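Local coordinates for protein polyporopepsin (Irpex lacteus, PDB 1WKR) that hydrolyses peptide bonds as a pepsin-like aspartic endopeptidase of broad specificity and clots milk, at residues A[44-49]-A[71-76]; A[55-60]-A[117-122]; A[67-72]-A[92-97]. All coordinates share one frame; numbering follows the deposited sequence.

Interaction 1. Residues A[44-49]-A[71-76]. With SO4 (sulfate ion), chain D.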
loop_
_atom_site.group_PDB
_atom_site.type_symbol
_atom_site.label_atom_id
_atom_site.label_comp_id
_atom_site.label_asym_id
_atom_site.label_seq_id
_atom_site.Cartn_x
_atom_site.Cartn_y
_atom_site.Cartn_z
ATOM N N LYS A 44 6.196 -17.314 -11.384
ATOM C CA LYS A 44 7.491 -18.006 -11.677
ATOM C C LYS A 44 7.840 -18.913 -10.521
ATOM O O LYS A 44 7.755 -18.591 -9.324
ATOM C CB LYS A 44 8.582 -16.964 -11.767
ATOM C CG LYS A 44 8.398 -16.026 -12.954
ATOM C CD LYS A 44 9.491 -14.880 -12.884
ATOM C CE LYS A 44 9.547 -13.950 -14.018
ATOM N NZ LYS A 44 10.803 -13.635 -14.526
ATOM N N SER A 45 8.402 -20.113 -10.827
ATOM C CA SER A 45 8.933 -21.008 -9.828
ATOM C C SER A 45 10.192 -20.328 -9.196
ATOM O O SER A 45 10.931 -19.642 -9.861
ATOM C CB SER A 45 9.376 -22.307 -10.490
ATOM O OG SER A 45 8.265 -22.930 -11.105
ATOM N N TYR A 46 10.381 -20.693 -7.939
ATOM C CA TYR A 46 11.597 -20.258 -7.218
ATOM C C TYR A 46 12.821 -20.936 -7.850
ATOM O O TYR A 46 12.944 -22.161 -7.811
ATOM C CB TYR A 46 11.500 -20.651 -5.769
ATOM C CG TYR A 46 12.651 -20.270 -4.871
ATOM C CD1 TYR A 46 13.377 -19.098 -5.057
ATOM C CD2 TYR A 46 12.976 -21.084 -3.785
ATOM C CE1 TYR A 46 14.419 -18.758 -4.201
ATOM C CE2 TYR A 46 14.001 -20.740 -2.934
ATOM C CZ TYR A 46 14.679 -19.610 -3.144
ATOM O OH TYR A 46 15.689 -19.295 -2.208
ATOM N N VAL A 47 13.724 -20.136 -8.368
ATOM C CA VAL A 47 14.996 -20.655 -8.970
ATOM C C VAL A 47 16.025 -20.682 -7.879
ATOM O O VAL A 47 16.459 -19.598 -7.342
ATOM C CB VAL A 47 15.393 -19.783 -10.091
ATOM C CG1 VAL A 47 16.723 -20.336 -10.688
ATOM C CG2 VAL A 47 14.276 -19.809 -11.189
ATOM N N LYS A 48 16.465 -21.848 -7.445
ATOM C CA LYS A 48 17.377 -22.034 -6.325
ATOM C C LYS A 48 18.801 -21.990 -6.819
ATOM O O LYS A 48 19.243 -22.763 -7.709
ATOM C CB LYS A 48 17.106 -23.378 -5.657
ATOM C CG LYS A 48 15.730 -23.321 -4.972
ATOM C CD LYS A 48 15.491 -24.668 -4.208
ATOM C CE LYS A 48 14.112 -24.648 -3.507
ATOM N NZ LYS A 48 13.915 -25.955 -2.789
ATOM N N THR A 49 19.599 -21.075 -6.284
ATOM C CA THR A 49 20.994 -20.918 -6.609
ATOM C C THR A 49 21.782 -21.106 -5.362
ATOM O O THR A 49 21.300 -21.430 -4.291
ATOM C CB THR A 49 21.268 -19.509 -7.187
ATOM O OG1 THR A 49 21.003 -18.512 -6.142
ATOM C CG2 THR A 49 20.386 -19.213 -8.372
ATOM N N THR A 71 7.123 -22.369 2.393
ATOM C CA THR A 71 8.355 -22.678 3.184
ATOM C C THR A 71 9.227 -21.403 3.164
ATOM O O THR A 71 9.277 -20.712 2.143
ATOM C CB THR A 71 9.113 -23.800 2.469
ATOM O OG1 THR A 71 8.316 -25.012 2.663
ATOM C CG2 THR A 71 10.456 -24.087 3.039
ATOM N N GLU A 72 9.859 -21.158 4.312
ATOM C CA GLU A 72 10.762 -19.993 4.454
ATOM C C GLU A 72 12.165 -20.358 4.062
ATOM O O GLU A 72 12.697 -21.428 4.539
ATOM C CB GLU A 72 10.681 -19.458 5.855
ATOM C CG GLU A 72 11.244 -18.057 6.056
ATOM C CD GLU A 72 10.344 -16.974 5.474
ATOM O OE1 GLU A 72 9.202 -17.184 5.067
ATOM O OE2 GLU A 72 10.819 -15.742 5.486
ATOM N N TYR A 73 12.857 -19.549 3.331
ATOM C CA TYR A 73 14.264 -19.677 2.910
ATOM C C TYR A 73 14.993 -18.428 3.268
ATOM O O TYR A 73 14.384 -17.392 3.516
ATOM C CB TYR A 73 14.325 -19.872 1.406
ATOM C CG TYR A 73 13.794 -21.165 0.875
ATOM C CD1 TYR A 73 12.453 -21.360 0.682
ATOM C CD2 TYR A 73 14.664 -22.254 0.623
ATOM C CE1 TYR A 73 11.935 -22.567 0.187
ATOM C CE2 TYR A 73 14.145 -23.487 0.127
ATOM C CZ TYR A 73 12.804 -23.572 -0.068
ATOM O OH TYR A 73 12.340 -24.811 -0.525
ATOM N N THR A 74 16.342 -18.436 3.203
ATOM C CA THR A 74 17.114 -17.221 3.076
ATOM C C THR A 74 17.719 -17.164 1.700
ATOM O O THR A 74 18.048 -18.228 1.087
ATOM C CB THR A 74 18.091 -16.990 4.175
ATOM O OG1 THR A 74 19.073 -18.081 4.143
ATOM C CG2 THR A 74 17.501 -16.970 5.542
ATOM N N ASP A 75 17.935 -15.991 1.163
ATOM C CA ASP A 75 18.508 -15.832 -0.157
ATOM C C ASP A 75 18.998 -14.395 -0.342
ATOM O O ASP A 75 18.700 -13.508 0.518
ATOM C CB ASP A 75 17.465 -16.195 -1.252
ATOM C CG ASP A 75 18.125 -16.821 -2.475
ATOM O OD1 ASP A 75 19.219 -16.432 -2.857
ATOM O OD2 ASP A 75 17.439 -17.630 -3.162
ATOM N N THR A 76 19.735 -14.138 -1.384
ATOM C CA THR A 76 20.213 -12.780 -1.702
ATOM C C THR A 76 19.133 -12.105 -2.499
ATOM O O THR A 76 18.694 -12.597 -3.552
ATOM C CB THR A 76 21.502 -12.859 -2.491
ATOM O OG1 THR A 76 22.498 -13.376 -1.591
ATOM C CG2 THR A 76 21.986 -11.483 -2.939
HETATM S S SO4 D . 5.605 -26.657 1.269
HETATM O O1 SO4 D . 6.344 -27.564 0.093
HETATM O O2 SO4 D . 6.186 -25.288 1.081
HETATM O O3 SO4 D . 4.218 -26.644 0.970
HETATM O O4 SO4 D . 5.890 -27.137 2.562
HETATM O O HOH W 1 18.330 -18.638 -5.418
#

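Interaction 2. Residues A[55-60]-A[117-122]. With SO4 (sulfate ion), chain H; SO4 (sulfate ion), chain D.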
loop_
_atom_site.group_PDB
_atom_site.type_symbol
_atom_site.label_atom_id
_atom_site.label_comp_id
_atom_site.label_asym_id
_atom_site.label_seq_id
_atom_site.Cartn_x
_atom_site.Cartn_y
_atom_site.Cartn_z
ATOM N N THR A 55 15.425 -22.987 5.756
ATOM C CA THR A 55 15.306 -22.794 7.169
ATOM C C THR A 55 14.463 -23.955 7.773
ATOM O O THR A 55 14.089 -24.806 7.095
ATOM C CB THR A 55 14.651 -21.455 7.561
ATOM O OG1 THR A 55 13.199 -21.545 7.277
ATOM C CG2 THR A 55 15.179 -20.290 6.774
ATOM N N SER A 56 14.287 -23.845 9.131
ATOM C CA SER A 56 13.491 -24.901 9.769
ATOM C C SER A 56 12.003 -24.649 9.753
ATOM O O SER A 56 11.195 -25.421 10.247
ATOM C CB SER A 56 13.880 -24.912 11.229
ATOM O OG SER A 56 13.624 -23.764 11.895
ATOM N N ASP A 57 11.548 -23.550 9.069
ATOM C CA ASP A 57 10.148 -23.085 9.195
ATOM C C ASP A 57 9.376 -23.156 7.923
ATOM O O ASP A 57 9.852 -22.887 6.805
ATOM C CB ASP A 57 10.168 -21.625 9.634
ATOM C CG ASP A 57 10.697 -21.448 11.024
ATOM O OD1 ASP A 57 10.161 -22.114 11.988
ATOM O OD2 ASP A 57 11.613 -20.646 11.236
ATOM N N LYS A 58 8.086 -23.433 8.099
ATOM C CA LYS A 58 7.035 -23.100 7.090
ATOM C C LYS A 58 6.534 -21.685 7.425
ATOM O O LYS A 58 6.781 -21.158 8.487
ATOM C CB LYS A 58 5.863 -24.105 7.196
ATOM C CG LYS A 58 6.283 -25.603 7.005
ATOM C CD LYS A 58 6.959 -25.748 5.758
ATOM C CE LYS A 58 7.153 -27.371 5.402
ATOM N NZ LYS A 58 7.877 -27.518 4.164
ATOM N N VAL A 59 5.802 -21.140 6.431
ATOM C CA VAL A 59 5.327 -19.761 6.559
ATOM C C VAL A 59 3.916 -19.682 5.995
ATOM O O VAL A 59 3.559 -20.408 5.065
ATOM C CB VAL A 59 6.312 -18.751 5.846
ATOM C CG1 VAL A 59 6.404 -19.032 4.355
ATOM C CG2 VAL A 59 5.895 -17.318 6.098
ATOM N N SER A 60 3.105 -18.813 6.603
ATOM C CA SER A 60 1.676 -18.627 6.201
ATOM C C SER A 60 1.296 -17.193 6.574
ATOM O O SER A 60 1.550 -16.757 7.649
ATOM C CB SER A 60 0.813 -19.650 7.099
ATOM O OG SER A 60 -0.490 -19.519 6.799
ATOM N N LEU A 117 5.593 -17.809 11.040
ATOM C CA LEU A 117 6.459 -19.009 10.896
ATOM C C LEU A 117 5.883 -20.139 11.839
ATOM O O LEU A 117 5.402 -19.902 12.886
ATOM C CB LEU A 117 7.858 -18.719 11.352
ATOM C CG LEU A 117 8.628 -17.628 10.521
ATOM C CD1 LEU A 117 9.972 -17.288 11.196
ATOM C CD2 LEU A 117 8.779 -18.057 9.075
ATOM N N SER A 118 6.136 -21.352 11.321
ATOM C CA SER A 118 5.795 -22.557 12.137
ATOM C C SER A 118 6.968 -23.537 11.943
ATOM O O SER A 118 7.330 -23.799 10.807
ATOM C CB SER A 118 4.550 -23.193 11.639
ATOM O OG SER A 118 4.248 -24.384 12.398
ATOM N N PRO A 119 7.525 -24.084 13.029
ATOM C CA PRO A 119 6.978 -24.054 14.411
ATOM C C PRO A 119 7.375 -22.887 15.214
ATOM O O PRO A 119 6.904 -22.682 16.364
ATOM C CB PRO A 119 7.643 -25.283 15.050
ATOM C CG PRO A 119 9.020 -25.408 14.341
ATOM C CD PRO A 119 8.666 -25.044 12.874
ATOM N N HIS A 120 8.180 -21.884 14.685
ATOM C CA HIS A 120 8.682 -20.801 15.523
ATOM C C HIS A 120 7.674 -19.635 15.503
ATOM O O HIS A 120 7.943 -18.566 14.884
ATOM C CB HIS A 120 10.029 -20.392 14.959
ATOM C CG HIS A 120 11.087 -21.435 15.188
ATOM N ND1 HIS A 120 11.601 -22.193 14.236
ATOM C CD2 HIS A 120 11.659 -21.814 16.437
ATOM C CE1 HIS A 120 12.548 -23.100 14.741
ATOM N NE2 HIS A 120 12.508 -22.883 16.022
ATOM N N THR A 121 6.601 -19.777 16.247
ATOM C CA THR A 121 5.437 -18.863 16.130
ATOM C C THR A 121 5.738 -17.594 16.840
ATOM O O THR A 121 4.899 -16.645 16.571
ATOM C CB THR A 121 4.124 -19.573 16.661
ATOM O OG1 THR A 121 4.380 -20.032 17.847
ATOM C CG2 THR A 121 3.926 -20.782 15.774
ATOM N N SER A 122 6.725 -17.415 17.599
ATOM C CA SER A 122 7.029 -16.150 18.177
ATOM C C SER A 122 8.175 -15.401 17.548
ATOM O O SER A 122 8.535 -14.313 17.956
ATOM C CB SER A 122 7.408 -16.251 19.756
ATOM O OG SER A 122 8.764 -16.758 19.853
HETATM S S SO4 H . 9.567 -19.604 19.089
HETATM O O1 SO4 H . 9.404 -18.746 17.878
HETATM O O2 SO4 H . 8.757 -19.190 20.191
HETATM O O3 SO4 H . 9.427 -21.274 18.809
HETATM O O4 SO4 H . 11.176 -19.588 19.481
HETATM S S SO4 D . 5.605 -26.657 1.269
HETATM O O1 SO4 D . 6.344 -27.564 0.093
HETATM O O2 SO4 D . 6.186 -25.288 1.081
HETATM O O3 SO4 D . 4.218 -26.644 0.970
HETATM O O4 SO4 D . 5.890 -27.137 2.562
#

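Interaction 3. Residues A[67-72]-A[92-97]. With SO4 (sulfate ion), chain D; SO4 (sulfate ion), chain F; SO4 (sulfate ion), chain G.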
loop_
_atom_site.group_PDB
_atom_site.type_symbol
_atom_site.label_atom_id
_atom_site.label_comp_id
_atom_site.label_asym_id
_atom_site.label_seq_id
_atom_site.Cartn_x
_atom_site.Cartn_y
_atom_site.Cartn_z
ATOM N N SER A 67 -4.316 -15.024 0.399
ATOM C CA SER A 67 -3.533 -15.775 1.395
ATOM C C SER A 67 -2.400 -16.454 0.647
ATOM O O SER A 67 -2.427 -16.644 -0.561
ATOM C CB SER A 67 -4.348 -16.868 2.100
ATOM O OG SER A 67 -4.858 -17.711 1.201
ATOM N N PHE A 68 -1.379 -16.881 1.404
ATOM C CA PHE A 68 -0.365 -17.813 0.871
ATOM C C PHE A 68 0.177 -18.654 2.011
ATOM O O PHE A 68 0.161 -18.272 3.155
ATOM C CB PHE A 68 0.777 -17.097 0.068
ATOM C CG PHE A 68 2.010 -16.802 0.906
ATOM C CD1 PHE A 68 2.084 -15.683 1.715
ATOM C CD2 PHE A 68 3.096 -17.691 0.914
ATOM C CE1 PHE A 68 3.244 -15.434 2.445
ATOM C CE2 PHE A 68 4.230 -17.441 1.664
ATOM C CZ PHE A 68 4.301 -16.334 2.467
ATOM N N SER A 69 0.728 -19.788 1.636
ATOM C CA SER A 69 1.529 -20.565 2.596
ATOM C C SER A 69 2.613 -21.277 1.782
ATOM O O SER A 69 2.481 -21.588 0.635
ATOM C CB SER A 69 0.652 -21.518 3.429
ATOM O OG SER A 69 -0.032 -22.324 2.606
ATOM N N GLY A 70 3.660 -21.631 2.545
ATOM C CA GLY A 70 4.806 -22.336 1.917
ATOM C C GLY A 70 5.904 -22.557 2.912
ATOM O O GLY A 70 5.698 -22.841 4.074
ATOM N N THR A 71 7.123 -22.369 2.393
ATOM C CA THR A 71 8.355 -22.678 3.184
ATOM C C THR A 71 9.227 -21.403 3.164
ATOM O O THR A 71 9.277 -20.712 2.143
ATOM C CB THR A 71 9.113 -23.800 2.469
ATOM O OG1 THR A 71 8.316 -25.012 2.663
ATOM C CG2 THR A 71 10.456 -24.087 3.039
ATOM N N GLU A 72 9.859 -21.158 4.312
ATOM C CA GLU A 72 10.762 -19.993 4.454
ATOM C C GLU A 72 12.165 -20.358 4.062
ATOM O O GLU A 72 12.697 -21.428 4.539
ATOM C CB GLU A 72 10.681 -19.458 5.855
ATOM C CG GLU A 72 11.244 -18.057 6.056
ATOM C CD GLU A 72 10.344 -16.974 5.474
ATOM O OE1 GLU A 72 9.202 -17.184 5.067
ATOM O OE2 GLU A 72 10.819 -15.742 5.486
ATOM N N ALA A 92 5.942 -19.711 -1.874
ATOM C CA ALA A 92 4.552 -20.247 -1.731
ATOM C C ALA A 92 4.399 -21.586 -2.446
ATOM O O ALA A 92 4.824 -21.722 -3.634
ATOM C CB ALA A 92 3.568 -19.230 -2.372
ATOM N N SER A 93 3.772 -22.504 -1.752
ATOM C CA SER A 93 3.187 -23.763 -2.418
ATOM C C SER A 93 1.705 -23.609 -2.584
ATOM O O SER A 93 1.127 -24.384 -3.340
ATOM C CB SER A 93 3.532 -24.956 -1.613
ATOM O OG SER A 93 3.062 -24.880 -0.314
ATOM N N ARG A 94 1.084 -22.694 -1.853
ATOM C CA ARG A 94 -0.361 -22.369 -2.022
ATOM C C ARG A 94 -0.455 -20.837 -2.109
ATOM O O ARG A 94 0.151 -20.187 -1.290
ATOM C CB ARG A 94 -1.209 -22.893 -0.788
ATOM C CG ARG A 94 -1.219 -24.446 -0.599
ATOM C CD ARG A 94 -1.676 -25.170 -1.831
ATOM N NE ARG A 94 -1.523 -26.629 -1.725
ATOM C CZ ARG A 94 -0.872 -27.307 -2.860
ATOM N NH1 ARG A 94 -0.730 -26.673 -4.173
ATOM N NH2 ARG A 94 -0.491 -28.538 -2.794
ATOM N N ASP A 95 -1.315 -20.319 -2.983
ATOM C CA ASP A 95 -1.600 -18.843 -2.928
ATOM C C ASP A 95 -2.934 -18.573 -3.610
ATOM O O ASP A 95 -3.337 -19.284 -4.575
ATOM C CB ASP A 95 -0.467 -18.010 -3.597
ATOM C CG ASP A 95 -0.342 -18.324 -5.027
ATOM O OD1 ASP A 95 0.349 -19.220 -5.449
ATOM O OD2 ASP A 95 -1.003 -17.572 -5.871
ATOM N N SER A 96 -3.614 -17.574 -3.129
ATOM C CA SER A 96 -4.904 -17.071 -3.704
ATOM C C SER A 96 -4.887 -15.545 -3.604
ATOM O O SER A 96 -4.570 -15.012 -2.560
ATOM C CB SER A 96 -6.034 -17.652 -2.932
ATOM O OG SER A 96 -6.042 -19.077 -2.937
ATOM N N GLY A 97 -5.383 -14.909 -4.656
ATOM C CA GLY A 97 -5.541 -13.434 -4.640
ATOM C C GLY A 97 -4.407 -12.659 -5.328
ATOM O O GLY A 97 -4.362 -11.419 -5.293
HETATM S S SO4 D . 5.605 -26.657 1.269
HETATM O O1 SO4 D . 6.344 -27.564 0.093
HETATM O O2 SO4 D . 6.186 -25.288 1.081
HETATM O O3 SO4 D . 4.218 -26.644 0.970
HETATM O O4 SO4 D . 5.890 -27.137 2.562
HETATM S S SO4 F . -3.238 -23.045 -4.976
HETATM O O1 SO4 F . -4.157 -22.560 -6.176
HETATM O O2 SO4 F . -3.612 -22.741 -3.699
HETATM O O3 SO4 F . -3.029 -24.563 -5.138
HETATM O O4 SO4 F . -1.886 -22.297 -5.226
HETATM S S SO4 G . -6.785 -17.243 -7.276
HETATM O O1 SO4 G . -7.730 -18.177 -6.247
HETATM O O2 SO4 G . -7.484 -17.574 -8.755
HETATM O O3 SO4 G . -6.915 -15.760 -6.991
HETATM O O4 SO4 G . -5.247 -17.800 -7.507
HETATM O O HOH W 2 1.576 -24.466 1.937
#

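Interaction 1. Residues A[44-49]-A[71-76]
Asp75 OD2 is held by two short bonds: the hydroxyl of Tyr46 donates to it from OH at 2.6 Å, and water 1 donates to the same Asp75 OD2 at 2.6 Å. The phenol meets the carboxylate tip to tip, using the anti lone pair of OD2, with the two planes turned steeply against each other; Tyr46 OH has a second partner in Ser52 OG. On the other oxygen, Asp75 OD1 takes the backbone N of Thr76 at 2.8 Å and is also bonded to Thr51 OG1. Four partners thus satisfy a buried carboxylate, which would probably keep it ionised. Water 1 carries the grip across to the loop: it donates to Val47 O at 2.9 Å and accepts from Thr49 OG1, a hydroxyl whose strongest partner is the amide of Ser22.

Beside this polar knot the two tyrosines form a T-shaped pair. Tyr46, its CG anti to the backbone N (chi1 -179°), sends its edge forward so that CE2 sits over the centre of the Tyr73 ring, with the ring planes at 64° and the centroids 5.1 Å apart. Val91 lies against both rings. Lys48, extended beyond CG, reaches from the loop to Tyr73 and crosses it at about a right angle; its NZ donates to Tyr73 OH at 3.0 Å, while its methylene CE rests near the phenol oxygen. A tyrosine suits this place because it offers a face and a terminal acceptor together. An alanine here removes the ring under the Tyr46 edge and the acceptor of Lys48 NZ, and would probably leave the loop less firmly held against the strand.

The arrangement ties the irregular 44-49 loop, which follows strand 39-40, to the long hairpin strand 67-79 in the N-terminal lobe of the pepsin fold.

Interaction 2. Residues A[55-60]-A[117-122]
A short antiparallel beta bridge joins strand 57-62, which precedes the flap hairpin of this pepsin-like fold, to the two-residue strand 117-118. Its backbone bonds form one reciprocal pair: Lys58 N donates to Ser118 O at 2.8 Å, nearly along the C=O axis, and Ser118 N returns to Lys58 O at 2.9 Å from above the carbonyl plane. Val59 and Leu117 follow as a non-hydrogen-bonded pair.

The side-chain bonds centre on Asp57. Its OD1 accepts from His120 ND1 at 2.7 Å through the syn lone pair; the carboxylate stands at 89° to the imidazole, yet OD1 lies near the ring plane, so the N-H is well aimed. The negative charge is likely to raise the basicity of the histidine. His120 N adds a weak bond to the same oxygen. The peptide before Pro119 is cis and His120 is the centre of an inverse gamma turn; with CG anti to the carbonyl carbon, its ring lies against Asp57, whose own N closes an ST turn onto Thr55 OG1.

Apolar contact lies on the buried face shared by Val59 and Leu117, a fitting place for branched aliphatics: Leu117 CD2 approaches Val59 CB at 4.1 Å. The other methyl, Leu117 CD1, lies against the carboxylate, 3.7 Å from Asp57 OD2.

Interaction 3. Residues A[67-72]-A[92-97]
Segments 67-72 and 92-97 run antiparallel as the two strands of a hairpin, with reciprocal backbone pairs at Ser67 with Ser96 and at Ser69 with Arg94, before a classic beta bulge shifts the register by one. At the bulge Ser93 and Arg94 both face Ser69, and Ser69 O accepts two amides in its carbonyl plane, Ser93 N at 2.9 Å and Arg94 N at 3.1 Å. Gly70 comes next, where the strands are so close that a beta carbon would lie only 2.9 Å from Ala92 CA, so the lack of a side chain is what admits this pairing.

Phe68 fills the face it shares with Asp95. Its chi1 of 95° is away from the usual staggered values, and the ring touches Ala92 CB through CD2 at 3.7 Å; the small methyl leaves room for this aromatic, which also stacks on Trp39. On the other face the hydroxyl of Ser69 packs beside the aliphatic root of Arg94, Ser69 OG to Arg94 CB 3.6 Å. Water 2 bridges Ser69 OG and Ser93 OG, donating to the latter at 2.7 Å. Arg94 bends at chi2 and leads its guanidinium away from the strand, where NH1 bonds a sulfate.

The non-hydrogen-bonded position of Asp95 turns its amide outward, and Asp95 N binds that same sulfate at 3.0 Å, while Gly97 N holds another. Ser93 OG donates to a third, shared with Thr71 and Lys58; so many donors along 92-97 are likely to make this surface hospitable to anions, here sulfates probably from the crystallisation liquor.

Strand 67-79 is common to interactions 1 and 3, which share Thr71 and Glu72, and strand 57-62 of interaction 2 pairs beside it. Their centres lie about 13 to 16 Å apart. Interaction 2 is stitched to the other two by Thr55 OG1 and Glu72 O, 2.8 Å apart, and to interaction 3 by Val59 O and Gly70 N, also 2.8 Å apart. One sulfate joins all three, bonded by Thr71, Lys58 and Ser93; Lys58 NZ additionally lies 3.0 Å from Thr71 OG1. Interaction 3 comes nearest the active site, the side chain of Phe68 being about 9 Å from that of catalytic Asp32, whereas interactions 1 and 2 lie away from it.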